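Side-chain contacts in flagellar biosynthesis protein FlhA (Bacillus subtilis, PDB 3MIX), which takes part in the export of flagellum proteins through the flagellar type III secretion system and is represented here by its cytosolic domain: residues A[82-87]-A[184-189]; A[77-82]-A[177-182]; A[275-278]-A[282-285]; A[338-343]-A[366-371]. All coordinates share one frame; numbering follows the deposited sequence.

In the fold
The four contacts form two groups within the cytosolic domain. Interactions 1 and 2 both join helix 69-84 to helix 170-189; their centres are 7 Å apart, they share Leu82, and Leu189 CD1 of interaction 1 packs on Ile182 CG2 of interaction 2 at 3.8 Å. Interactions 3 and 4 lie farther along the chain, with centres 10 Å apart, and meet where Val285 CG1 touches Leu340 CB at 3.6 Å and Phe276 CD1 approaches Ile338 CD1 at 3.9 Å. The groups are separate: the centres of interactions 1 and 3 are 23 Å apart, with about 7 Å between their nearest atoms, and those of interactions 2 and 4 are 28 Å apart.

Interaction 1 (A[82-87]-A[184-189]); sequences LELGLV and QHAHEL
The C-terminal end of helix 69-84 packs here against the last part of helix 170-189, with Leu84 and Leu86 meeting Ala186 and Leu189. Gly85, at positive phi (84°), takes the chain out of the helix between the two leucines. Both send methyl groups to the same small knob: Ala186 CB lies 3.9 Å from Leu84 CD1 and also 3.9 Å from Leu86 CD2. The side chain of Leu86 extends across the gap with CG anti to the backbone N (chi1 174°), and its two branches divide the work. CD2 touches the Ala186 O at 3.7 Å and comes within 4.1 Å of Leu189 CB, while CD1 rests 3.9 Å from Leu189 O. With an alanine in place of Leu86, Leu189 CB and the carbonyl oxygens of Ala186 and Leu189 would lose both methyls, which would probably leave Ala186 CB with Leu84 CD1 as its one apolar neighbour across this contact and open a gap between the chain just after helix 69-84 and helix 170-189. Within segment 184-189, His185 ND1 donates to Glu188 OE2 at 2.9 Å, nearly straight (170°). The join between segments 82-87 and 184-189 is thus apolar and dispersive, whereas the polar pair belongs to one helix alone.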
loop_
_atom_site.group_PDB
_atom_site.type_symbol
_atom_site.label_atom_id
_atom_site.label_comp_id
_atom_site.label_asym_id
_atom_site.label_seq_id
_atom_site.Cartn_x
_atom_site.Cartn_y
_atom_site.Cartn_z
ATOM N N LEU A 82 -4.574 2.643 12.746
ATOM C CA LEU A 82 -5.197 3.964 12.864
ATOM C C LEU A 82 -4.928 4.791 11.629
ATOM O O LEU A 82 -5.779 5.574 11.214
ATOM C CB LEU A 82 -4.752 4.730 14.133
ATOM C CG LEU A 82 -5.105 4.078 15.488
ATOM C CD1 LEU A 82 -4.361 4.726 16.656
ATOM C CD2 LEU A 82 -6.635 4.110 15.757
ATOM N N GLU A 83 -3.750 4.634 11.038
ATOM C CA GLU A 83 -3.439 5.425 9.852
ATOM C C GLU A 83 -4.020 4.813 8.570
ATOM O O GLU A 83 -4.441 5.550 7.683
ATOM C CB GLU A 83 -1.942 5.548 9.710
ATOM C CG GLU A 83 -1.503 6.381 8.540
ATOM C CD GLU A 83 0.008 6.348 8.399
ATOM O OE1 GLU A 83 0.695 6.045 9.402
ATOM O OE2 GLU A 83 0.507 6.634 7.284
ATOM N N LEU A 84 -4.050 3.474 8.473
ATOM C CA LEU A 84 -4.416 2.824 7.216
ATOM C C LEU A 84 -5.793 2.168 7.255
ATOM O O LEU A 84 -6.438 2.024 6.203
ATOM C CB LEU A 84 -3.347 1.778 6.783
ATOM C CG LEU A 84 -1.908 2.226 6.505
ATOM C CD1 LEU A 84 -1.068 1.023 6.056
ATOM C CD2 LEU A 84 -1.828 3.329 5.473
ATOM N N GLY A 85 -6.239 1.790 8.468
ATOM C CA GLY A 85 -7.440 1.000 8.647
ATOM C C GLY A 85 -7.156 -0.489 8.472
ATOM O O GLY A 85 -8.071 -1.296 8.527
ATOM N N LEU A 86 -5.887 -0.829 8.241
ATOM C CA LEU A 86 -5.413 -2.216 8.131
ATOM C C LEU A 86 -4.757 -2.662 9.453
ATOM O O LEU A 86 -3.867 -1.995 9.976
ATOM C CB LEU A 86 -4.378 -2.339 6.999
ATOM C CG LEU A 86 -3.669 -3.696 6.825
ATOM C CD1 LEU A 86 -4.585 -4.800 6.288
ATOM C CD2 LEU A 86 -2.403 -3.606 5.988
ATOM N N VAL A 87 -5.240 -3.778 9.975
ATOM C CA VAL A 87 -4.686 -4.436 11.101
ATOM C C VAL A 87 -3.799 -5.570 10.583
ATOM O O VAL A 87 -4.302 -6.596 10.116
ATOM C CB VAL A 87 -5.759 -5.095 11.968
ATOM C CG1 VAL A 87 -5.086 -5.716 13.170
ATOM C CG2 VAL A 87 -6.799 -4.090 12.425
ATOM N N GLN A 184 4.360 0.175 2.069
ATOM C CA GLN A 184 4.554 0.021 0.640
ATOM C C GLN A 184 3.809 -1.215 0.105
ATOM O O GLN A 184 3.485 -1.274 -1.086
ATOM C CB GLN A 184 6.053 -0.063 0.319
ATOM C CG GLN A 184 6.403 -0.215 -1.175
ATOM C CD GLN A 184 7.901 -0.410 -1.448
ATOM O OE1 GLN A 184 8.291 -0.876 -2.528
ATOM N NE2 GLN A 184 8.746 -0.062 -0.469
ATOM N N HIS A 185 3.563 -2.201 0.982
ATOM C CA HIS A 185 2.978 -3.471 0.573
ATOM C C HIS A 185 1.627 -3.763 1.229
ATOM O O HIS A 185 1.147 -4.891 1.147
ATOM C CB HIS A 185 3.973 -4.625 0.833
ATOM C CG HIS A 185 5.222 -4.535 0.005
ATOM N ND1 HIS A 185 5.284 -4.976 -1.301
ATOM C CD2 HIS A 185 6.447 -4.014 0.281
ATOM C CE1 HIS A 185 6.489 -4.741 -1.790
ATOM N NE2 HIS A 185 7.214 -4.161 -0.849
ATOM N N ALA A 186 1.012 -2.745 1.858
ATOM C CA ALA A 186 -0.252 -2.908 2.617
ATOM C C ALA A 186 -1.331 -3.564 1.803
ATOM O O ALA A 186 -2.149 -4.329 2.331
ATOM C CB ALA A 186 -0.765 -1.536 3.159
ATOM N N HIS A 187 -1.346 -3.259 0.509
ATOM C CA HIS A 187 -2.379 -3.764 -0.369
ATOM C C HIS A 187 -2.242 -5.269 -0.560
ATOM O O HIS A 187 -3.225 -5.931 -0.883
ATOM C CB HIS A 187 -2.320 -3.035 -1.712
ATOM C CG HIS A 187 -1.044 -3.252 -2.472
ATOM N ND1 HIS A 187 0.104 -2.523 -2.231
ATOM C CD2 HIS A 187 -0.747 -4.094 -3.485
ATOM C CE1 HIS A 187 1.051 -2.908 -3.067
ATOM N NE2 HIS A 187 0.566 -3.876 -3.823
ATOM N N GLU A 188 -1.027 -5.799 -0.351
ATOM C CA GLU A 188 -0.783 -7.235 -0.391
ATOM C C GLU A 188 -1.239 -7.924 0.884
ATOM O O GLU A 188 -1.347 -9.133 0.897
ATOM C CB GLU A 188 0.714 -7.530 -0.581
ATOM C CG GLU A 188 1.223 -7.324 -2.009
ATOM C CD GLU A 188 2.727 -7.340 -2.063
ATOM O OE1 GLU A 188 3.333 -8.200 -1.387
ATOM O OE2 GLU A 188 3.321 -6.483 -2.761
ATOM N N LEU A 189 -1.482 -7.160 1.957
ATOM C CA LEU A 189 -1.814 -7.732 3.278
ATOM C C LEU A 189 -3.290 -7.657 3.680
ATOM O O LEU A 189 -3.697 -8.244 4.684
ATOM C CB LEU A 189 -0.941 -7.085 4.372
ATOM C CG LEU A 189 0.550 -7.454 4.396
ATOM C CD1 LEU A 189 1.366 -6.402 5.231
ATOM C CD2 LEU A 189 0.762 -8.856 4.963
#

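Interaction 2 (A[77-82]-A[177-182]); sequences RRQLAL and HITEKI
The amide of Gln79 is the flat group at the border of this contact, and the Gln79 side chain crosses that of Thr179 at about a right angle; no aromatic ring joins in. This is a helix-helix packing between helices 69-84 and 170-189, whose short segments run broadly the same way, 32° apart, with axes 11.1 Å from each other at closest approach. Gln79 reaches across because its CG stands anti to the backbone N (chi1 180°) and the chain stays extended beyond it. Its approach to Thr179 is a loose one, and the apolar centre of the contact lies with Leu80. Leu80 and Thr179 bring the two backbones nearest, their CA atoms 7.9 Å apart, a separation that side chains must span. Leu80 does so with CD1, aimed at the next turn of the facing helix, where Ile182 presents its CG2 branch; the two side chains meet at a slant. Around this pair, Leu80 also touches Lys183, Thr179 packs on Ile76, and Ile182 meets Ile88 and Leu189, so Ile76, Ile88 and Leu189 extend the apolar packing. On helix 170-189, Lys181 NZ is hydrogen-bonded to Val113 O. At the centre of the contact, Leu80 CD1 stands 3.7 Å from Ile182 CG2 and 4.1 Å from Ile182 CB.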
loop_
_atom_site.group_PDB
_atom_site.type_symbol
_atom_site.label_atom_id
_atom_site.label_comp_id
_atom_site.label_asym_id
_atom_site.label_seq_id
_atom_site.Cartn_x
_atom_site.Cartn_y
_atom_site.Cartn_z
ATOM N N ARG A 77 1.511 -2.237 14.653
ATOM C CA ARG A 77 0.166 -2.724 14.354
ATOM C C ARG A 77 -0.884 -1.686 14.775
ATOM O O ARG A 77 -1.868 -1.456 14.057
ATOM C CB ARG A 77 -0.082 -4.075 15.029
ATOM C CG ARG A 77 -1.521 -4.595 14.906
ATOM C CD ARG A 77 -1.754 -5.948 15.551
ATOM N NE ARG A 77 -1.030 -6.997 14.841
ATOM C CZ ARG A 77 0.113 -7.541 15.284
ATOM N NH1 ARG A 77 0.615 -7.156 16.449
ATOM N NH2 ARG A 77 0.745 -8.475 14.578
ATOM N N ARG A 78 -0.652 -1.034 15.921
ATOM C CA ARG A 78 -1.554 0.021 16.391
ATOM C C ARG A 78 -1.494 1.262 15.510
ATOM O O ARG A 78 -2.528 1.759 15.081
ATOM C CB ARG A 78 -1.342 0.316 17.884
ATOM C CG ARG A 78 -1.274 -1.006 18.673
ATOM C CD ARG A 78 -1.760 -0.971 20.118
ATOM N NE ARG A 78 -0.911 -0.187 20.995
ATOM C CZ ARG A 78 -0.459 -0.594 22.181
ATOM N NH1 ARG A 78 -0.746 -1.803 22.665
ATOM N NH2 ARG A 78 0.287 0.227 22.899
ATOM N N GLN A 79 -0.298 1.745 15.208
ATOM C CA GLN A 79 -0.148 2.906 14.328
ATOM C C GLN A 79 -0.821 2.726 12.969
ATOM O O GLN A 79 -1.560 3.594 12.503
ATOM C CB GLN A 79 1.334 3.229 14.107
ATOM C CG GLN A 79 1.586 4.437 13.180
ATOM C CD GLN A 79 2.981 4.431 12.517
ATOM O OE1 GLN A 79 3.140 4.864 11.358
ATOM N NE2 GLN A 79 3.990 3.935 13.247
ATOM N N LEU A 80 -0.538 1.596 12.329
ATOM C CA LEU A 80 -0.961 1.370 10.963
ATOM C C LEU A 80 -2.440 1.073 10.874
ATOM O O LEU A 80 -3.049 1.374 9.866
ATOM C CB LEU A 80 -0.155 0.231 10.348
ATOM C CG LEU A 80 1.303 0.615 10.106
ATOM C CD1 LEU A 80 1.955 -0.542 9.396
ATOM C CD2 LEU A 80 1.385 1.891 9.286
ATOM N N ALA A 81 -3.001 0.472 11.922
ATOM C CA ALA A 81 -4.441 0.317 12.021
ATOM C C ALA A 81 -5.128 1.675 12.002
ATOM O O ALA A 81 -6.140 1.837 11.299
ATOM C CB ALA A 81 -4.832 -0.466 13.277
ATOM N N LEU A 82 -4.574 2.643 12.746
ATOM C CA LEU A 82 -5.197 3.964 12.864
ATOM C C LEU A 82 -4.928 4.791 11.629
ATOM O O LEU A 82 -5.779 5.574 11.214
ATOM C CB LEU A 82 -4.752 4.730 14.133
ATOM C CG LEU A 82 -5.105 4.078 15.488
ATOM C CD1 LEU A 82 -4.361 4.726 16.656
ATOM C CD2 LEU A 82 -6.635 4.110 15.757
ATOM N N HIS A 177 11.897 1.045 9.361
ATOM C CA HIS A 177 12.074 0.216 8.165
ATOM C C HIS A 177 10.936 -0.814 7.927
ATOM O O HIS A 177 10.442 -0.971 6.797
ATOM C CB HIS A 177 13.433 -0.467 8.175
ATOM C CG HIS A 177 13.872 -0.929 6.827
ATOM N ND1 HIS A 177 14.881 -1.844 6.647
ATOM C CD2 HIS A 177 13.409 -0.630 5.590
ATOM C CE1 HIS A 177 15.040 -2.070 5.356
ATOM N NE2 HIS A 177 14.151 -1.355 4.692
ATOM N N ILE A 178 10.510 -1.492 8.989
ATOM C CA ILE A 178 9.406 -2.436 8.901
ATOM C C ILE A 178 8.110 -1.710 8.569
ATOM O O ILE A 178 7.393 -2.137 7.655
ATOM C CB ILE A 178 9.248 -3.264 10.189
ATOM C CG1 ILE A 178 10.407 -4.257 10.321
ATOM C CG2 ILE A 178 7.904 -4.017 10.201
ATOM C CD1 ILE A 178 10.564 -4.800 11.726
ATOM N N THR A 179 7.822 -0.621 9.289
ATOM C CA THR A 179 6.595 0.140 9.063
ATOM C C THR A 179 6.477 0.745 7.666
ATOM O O THR A 179 5.409 0.703 7.054
ATOM C CB THR A 179 6.154 1.144 10.243
ATOM O OG1 THR A 179 5.984 2.487 9.758
ATOM C CG2 THR A 179 7.064 1.147 11.371
ATOM N N GLU A 180 7.575 1.290 7.167
ATOM C CA GLU A 180 7.622 1.807 5.804
ATOM C C GLU A 180 7.435 0.700 4.779
ATOM O O GLU A 180 6.795 0.910 3.760
ATOM C CB GLU A 180 8.932 2.552 5.530
ATOM C CG GLU A 180 9.121 3.860 6.325
ATOM C CD GLU A 180 7.974 4.863 6.175
ATOM O OE1 GLU A 180 7.529 5.116 5.033
ATOM O OE2 GLU A 180 7.539 5.428 7.214
ATOM N N LYS A 181 7.997 -0.475 5.034
ATOM C CA LYS A 181 7.846 -1.582 4.078
ATOM C C LYS A 181 6.458 -2.157 4.068
ATOM O O LYS A 181 5.947 -2.499 3.014
ATOM C CB LYS A 181 8.886 -2.686 4.273
ATOM C CG LYS A 181 9.887 -2.728 3.125
ATOM C CD LYS A 181 10.832 -1.567 3.143
ATOM C CE LYS A 181 10.989 -0.937 1.753
ATOM N NZ LYS A 181 11.141 -1.938 0.646
ATOM N N ILE A 182 5.846 -2.249 5.239
ATOM C CA ILE A 182 4.461 -2.690 5.336
ATOM C C ILE A 182 3.539 -1.709 4.617
ATOM O O ILE A 182 2.584 -2.125 3.938
ATOM C CB ILE A 182 4.048 -2.923 6.802
ATOM C CG1 ILE A 182 4.790 -4.158 7.342
ATOM C CG2 ILE A 182 2.563 -3.155 6.914
ATOM C CD1 ILE A 182 4.605 -4.392 8.827
#

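Interaction 3 (A[275-278]-A[282-285]); sequences QFAK and VLKV
Leu283 holds its CG anti to the backbone N (chi1 -178°), with chi2 at 62°, and this carries both methyls across to Phe276 and Ala277. Its CD1 meets the backbone of Phe276 and not the ring: the methyl comes to 3.3 Å from Phe276 O, a close approach for a carbon and a carbonyl oxygen, and to 4.0 Å from Phe276 C. The other methyl, CD2, lies 4.2 Å from Ala277 CB, while CD1 is also 4.1 Å from Ala277 CA, so the leucine end sits against the point where the chain leaves helix 269-276. The Phe276 ring leads away from Leu283. One of its faces carries Gln275 CG, offset toward the rim, and beyond the two segments the ring packs on Ile338 and Pro361. Gln275 NE2 is hydrogen-bonded to Lys234 O. The contact across the turn is therefore one of van der Waals packing, in which a branched side chain fills the angle between a helix end and the chain that follows. Leu283 is also paired through its backbone with Glu373. The arrangement is a short helix-to-strand connection, entering strand 283-288, the middle strand of a small parallel sheet flanked by 374-375 and 379-380.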
loop_
_atom_site.group_PDB
_atom_site.type_symbol
_atom_site.label_atom_id
_atom_site.label_comp_id
_atom_site.label_asym_id
_atom_site.label_seq_id
_atom_site.Cartn_x
_atom_site.Cartn_y
_atom_site.Cartn_z
ATOM N N GLN A 275 -5.647 14.446 2.836
ATOM C CA GLN A 275 -4.382 13.724 2.740
ATOM C C GLN A 275 -3.311 14.501 1.955
ATOM O O GLN A 275 -2.112 14.366 2.216
ATOM C CB GLN A 275 -4.625 12.337 2.140
ATOM C CG GLN A 275 -3.394 11.558 1.799
ATOM C CD GLN A 275 -3.700 10.153 1.269
ATOM O OE1 GLN A 275 -4.801 9.867 0.754
ATOM N NE2 GLN A 275 -2.713 9.266 1.389
ATOM N N PHE A 276 -3.754 15.315 1.004
ATOM C CA PHE A 276 -2.842 15.983 0.094
ATOM C C PHE A 276 -2.807 17.514 0.209
ATOM O O PHE A 276 -1.771 18.119 -0.012
ATOM C CB PHE A 276 -3.155 15.576 -1.341
ATOM C CG PHE A 276 -2.827 14.148 -1.645
ATOM C CD1 PHE A 276 -1.501 13.730 -1.746
ATOM C CD2 PHE A 276 -3.846 13.211 -1.823
ATOM C CE1 PHE A 276 -1.194 12.390 -2.023
ATOM C CE2 PHE A 276 -3.547 11.874 -2.110
ATOM C CZ PHE A 276 -2.222 11.470 -2.212
ATOM N N ALA A 277 -3.939 18.122 0.541
ATOM C CA ALA A 277 -4.077 19.569 0.572
ATOM C C ALA A 277 -3.868 20.120 1.978
ATOM O O ALA A 277 -4.234 19.475 2.967
ATOM C CB ALA A 277 -5.445 19.983 0.046
ATOM N N LYS A 278 -3.270 21.310 2.051
ATOM C CA LYS A 278 -3.070 22.019 3.311
ATOM C C LYS A 278 -4.168 23.056 3.481
ATOM O O LYS A 278 -4.739 23.539 2.495
ATOM C CB LYS A 278 -1.705 22.709 3.333
ATOM C CG LYS A 278 -0.515 21.782 3.509
ATOM C CD LYS A 278 -0.177 21.569 4.979
ATOM C CE LYS A 278 1.251 21.063 5.149
ATOM N NZ LYS A 278 2.255 22.126 4.844
ATOM N N VAL A 282 -2.905 27.012 -1.382
ATOM C CA VAL A 282 -3.022 26.500 -2.744
ATOM C C VAL A 282 -2.153 25.258 -2.925
ATOM O O VAL A 282 -0.969 25.245 -2.554
ATOM C CB VAL A 282 -2.698 27.586 -3.820
ATOM C CG1 VAL A 282 -1.386 28.326 -3.511
ATOM C CG2 VAL A 282 -2.687 26.987 -5.234
ATOM N N LEU A 283 -2.766 24.219 -3.483
ATOM C CA LEU A 283 -2.107 22.949 -3.731
ATOM C C LEU A 283 -1.406 22.945 -5.090
ATOM O O LEU A 283 -2.023 23.245 -6.117
ATOM C CB LEU A 283 -3.139 21.824 -3.649
ATOM C CG LEU A 283 -2.695 20.374 -3.829
ATOM C CD1 LEU A 283 -1.712 19.954 -2.744
ATOM C CD2 LEU A 283 -3.923 19.485 -3.837
ATOM N N LYS A 284 -0.122 22.594 -5.082
ATOM C CA LYS A 284 0.691 22.547 -6.302
ATOM C C LYS A 284 0.434 21.245 -7.072
ATOM O O LYS A 284 0.804 20.164 -6.611
ATOM C CB LYS A 284 2.187 22.674 -5.973
ATOM C CG LYS A 284 2.540 23.512 -4.735
ATOM C CD LYS A 284 2.574 25.009 -5.014
ATOM C CE LYS A 284 3.233 25.746 -3.856
ATOM N NZ LYS A 284 3.258 27.223 -4.049
ATOM N N VAL A 285 -0.184 21.359 -8.247
ATOM C CA VAL A 285 -0.668 20.195 -8.999
ATOM C C VAL A 285 -0.343 20.246 -10.499
ATOM O O VAL A 285 -0.701 21.203 -11.184
ATOM C CB VAL A 285 -2.204 20.031 -8.818
ATOM C CG1 VAL A 285 -2.799 19.201 -9.932
ATOM C CG2 VAL A 285 -2.529 19.405 -7.466
#

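Interaction 4 (A[338-343]-A[366-371]); sequences ILLCSP and NELEAN
Glu367 OE1, set between Asn366 and Leu368, the two loop residues that touch segment 338-343, is gripped twice: Arg265 NH2 forms a salt bridge with it and Ser364 N a hydrogen bond. This ties the start of the loop back to the end of strand 362-364, and the arginine probably stabilises the carboxylate in its charged form. On the apolar side of the loop, Leu368 and Leu340 reach toward each other tip to tip. Leu368 CD1 fits into the fork of Leu340, 3.8 Å from CD1 and 3.8 Å from CD2 of that residue, and 4.1 Å from its CG. Leu368 points this methyl at the strand with CG anti to its own carbonyl carbon (chi1 -64°). Leu363 and Val285 add to the hydrophobic surroundings of the pair, the first touching both leucines and the second Leu340. A second, outer contact lies at the far end of the segment, where the side chains of Pro343 and Asn366 cross at about a right angle; Pro343 CG is 3.9 Å from Asn366 OD1 and 4.1 Å from Asn366 CG. Strand 339-341, helix 343-353 and strand 362-364, parallel to the first, make a beta-alpha-beta crossover, and the loop that follows it folds back over Leu340.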
loop_
_atom_site.group_PDB
_atom_site.type_symbol
_atom_site.label_atom_id
_atom_site.label_comp_id
_atom_site.label_asym_id
_atom_site.label_seq_id
_atom_site.Cartn_x
_atom_site.Cartn_y
_atom_site.Cartn_z
ATOM N N ILE A 338 1.947 15.745 -7.367
ATOM C CA ILE A 338 0.610 15.176 -7.557
ATOM C C ILE A 338 0.168 15.409 -9.001
ATOM O O ILE A 338 0.602 16.369 -9.617
ATOM C CB ILE A 338 -0.419 15.788 -6.558
ATOM C CG1 ILE A 338 -0.192 15.245 -5.144
ATOM C CG2 ILE A 338 -1.865 15.511 -6.976
ATOM C CD1 ILE A 338 0.271 16.281 -4.151
ATOM N N LEU A 339 -0.689 14.533 -9.530
ATOM C CA LEU A 339 -1.218 14.663 -10.892
ATOM C C LEU A 339 -2.753 14.650 -10.930
ATOM O O LEU A 339 -3.372 13.705 -10.463
ATOM C CB LEU A 339 -0.649 13.559 -11.792
ATOM C CG LEU A 339 -1.007 13.559 -13.283
ATOM C CD1 LEU A 339 -0.429 14.790 -14.003
ATOM C CD2 LEU A 339 -0.521 12.291 -13.950
ATOM N N LEU A 340 -3.358 15.701 -11.483
ATOM C CA LEU A 340 -4.815 15.758 -11.661
ATOM C C LEU A 340 -5.220 15.439 -13.087
ATOM O O LEU A 340 -4.517 15.799 -14.033
ATOM C CB LEU A 340 -5.375 17.137 -11.305
ATOM C CG LEU A 340 -5.917 17.450 -9.908
ATOM C CD1 LEU A 340 -6.472 18.870 -9.899
ATOM C CD2 LEU A 340 -6.992 16.464 -9.444
ATOM N N CYS A 341 -6.359 14.771 -13.234
ATOM C CA CYS A 341 -6.929 14.467 -14.538
ATOM C C CYS A 341 -8.415 14.235 -14.370
ATOM O O CYS A 341 -8.921 14.253 -13.243
ATOM C CB CYS A 341 -6.245 13.258 -15.184
ATOM S SG CYS A 341 -6.367 11.720 -14.245
ATOM N N SER A 342 -9.119 14.036 -15.480
ATOM C CA SER A 342 -10.565 13.869 -15.431
ATOM C C SER A 342 -10.898 12.468 -14.963
ATOM O O SER A 342 -10.115 11.547 -15.201
ATOM C CB SER A 342 -11.211 14.168 -16.791
ATOM O OG SER A 342 -10.855 13.197 -17.758
ATOM N N PRO A 343 -12.055 12.305 -14.281
ATOM C CA PRO A 343 -12.498 11.021 -13.715
ATOM C C PRO A 343 -12.458 9.798 -14.652
ATOM O O PRO A 343 -11.940 8.760 -14.236
ATOM C CB PRO A 343 -13.931 11.305 -13.244
ATOM C CG PRO A 343 -13.990 12.773 -13.038
ATOM C CD PRO A 343 -12.942 13.420 -13.887
ATOM N N ASN A 366 -12.897 15.252 -9.099
ATOM C CA ASN A 366 -14.005 14.915 -8.204
ATOM C C ASN A 366 -13.588 14.266 -6.875
ATOM O O ASN A 366 -14.448 13.840 -6.085
ATOM C CB ASN A 366 -15.005 14.013 -8.933
ATOM C CG ASN A 366 -15.851 14.764 -9.954
ATOM O OD1 ASN A 366 -16.731 14.171 -10.581
ATOM N ND2 ASN A 366 -15.593 16.068 -10.131
ATOM N N GLU A 367 -12.278 14.177 -6.643
ATOM C CA GLU A 367 -11.740 13.629 -5.398
ATOM C C GLU A 367 -11.189 14.766 -4.556
ATOM O O GLU A 367 -10.901 14.596 -3.374
ATOM C CB GLU A 367 -10.675 12.551 -5.672
ATOM C CG GLU A 367 -11.187 11.394 -6.553
ATOM C CD GLU A 367 -10.107 10.424 -6.975
ATOM O OE1 GLU A 367 -8.907 10.774 -6.905
ATOM O OE2 GLU A 367 -10.459 9.296 -7.387
ATOM N N LEU A 368 -11.050 15.929 -5.181
ATOM C CA LEU A 368 -10.789 17.169 -4.464
ATOM C C LEU A 368 -12.093 17.891 -4.178
ATOM O O LEU A 368 -12.913 18.072 -5.069
ATOM C CB LEU A 368 -9.846 18.075 -5.247
ATOM C CG LEU A 368 -8.430 17.544 -5.485
ATOM C CD1 LEU A 368 -7.647 18.529 -6.326
ATOM C CD2 LEU A 368 -7.691 17.234 -4.175
ATOM N N GLU A 369 -12.286 18.273 -2.922
ATOM C CA GLU A 369 -13.455 19.036 -2.500
ATOM C C GLU A 369 -13.555 20.352 -3.261
ATOM O O GLU A 369 -12.539 20.945 -3.625
ATOM C CB GLU A 369 -13.391 19.314 -1.001
ATOM C CG GLU A 369 -13.918 18.186 -0.144
ATOM C CD GLU A 369 -13.692 18.436 1.334
ATOM O OE1 GLU A 369 -12.529 18.678 1.731
ATOM O OE2 GLU A 369 -14.679 18.384 2.098
ATOM N N ALA A 370 -14.785 20.798 -3.497
ATOM C CA ALA A 370 -15.046 22.024 -4.271
ATOM C C ALA A 370 -14.278 23.256 -3.771
ATOM O O ALA A 370 -13.886 24.112 -4.573
ATOM C CB ALA A 370 -16.543 22.314 -4.310
ATOM N N ASN A 371 -14.056 23.324 -2.457
ATOM C CA ASN A 371 -13.426 24.480 -1.816
ATOM C C ASN A 371 -11.900 24.550 -1.952
ATOM O O ASN A 371 -11.271 25.455 -1.395
ATOM C CB ASN A 371 -13.824 24.548 -0.330
ATOM C CG ASN A 371 -13.054 23.556 0.538
ATOM O OD1 ASN A 371 -12.946 22.375 0.212
ATOM N ND2 ASN A 371 -12.514 24.043 1.656
#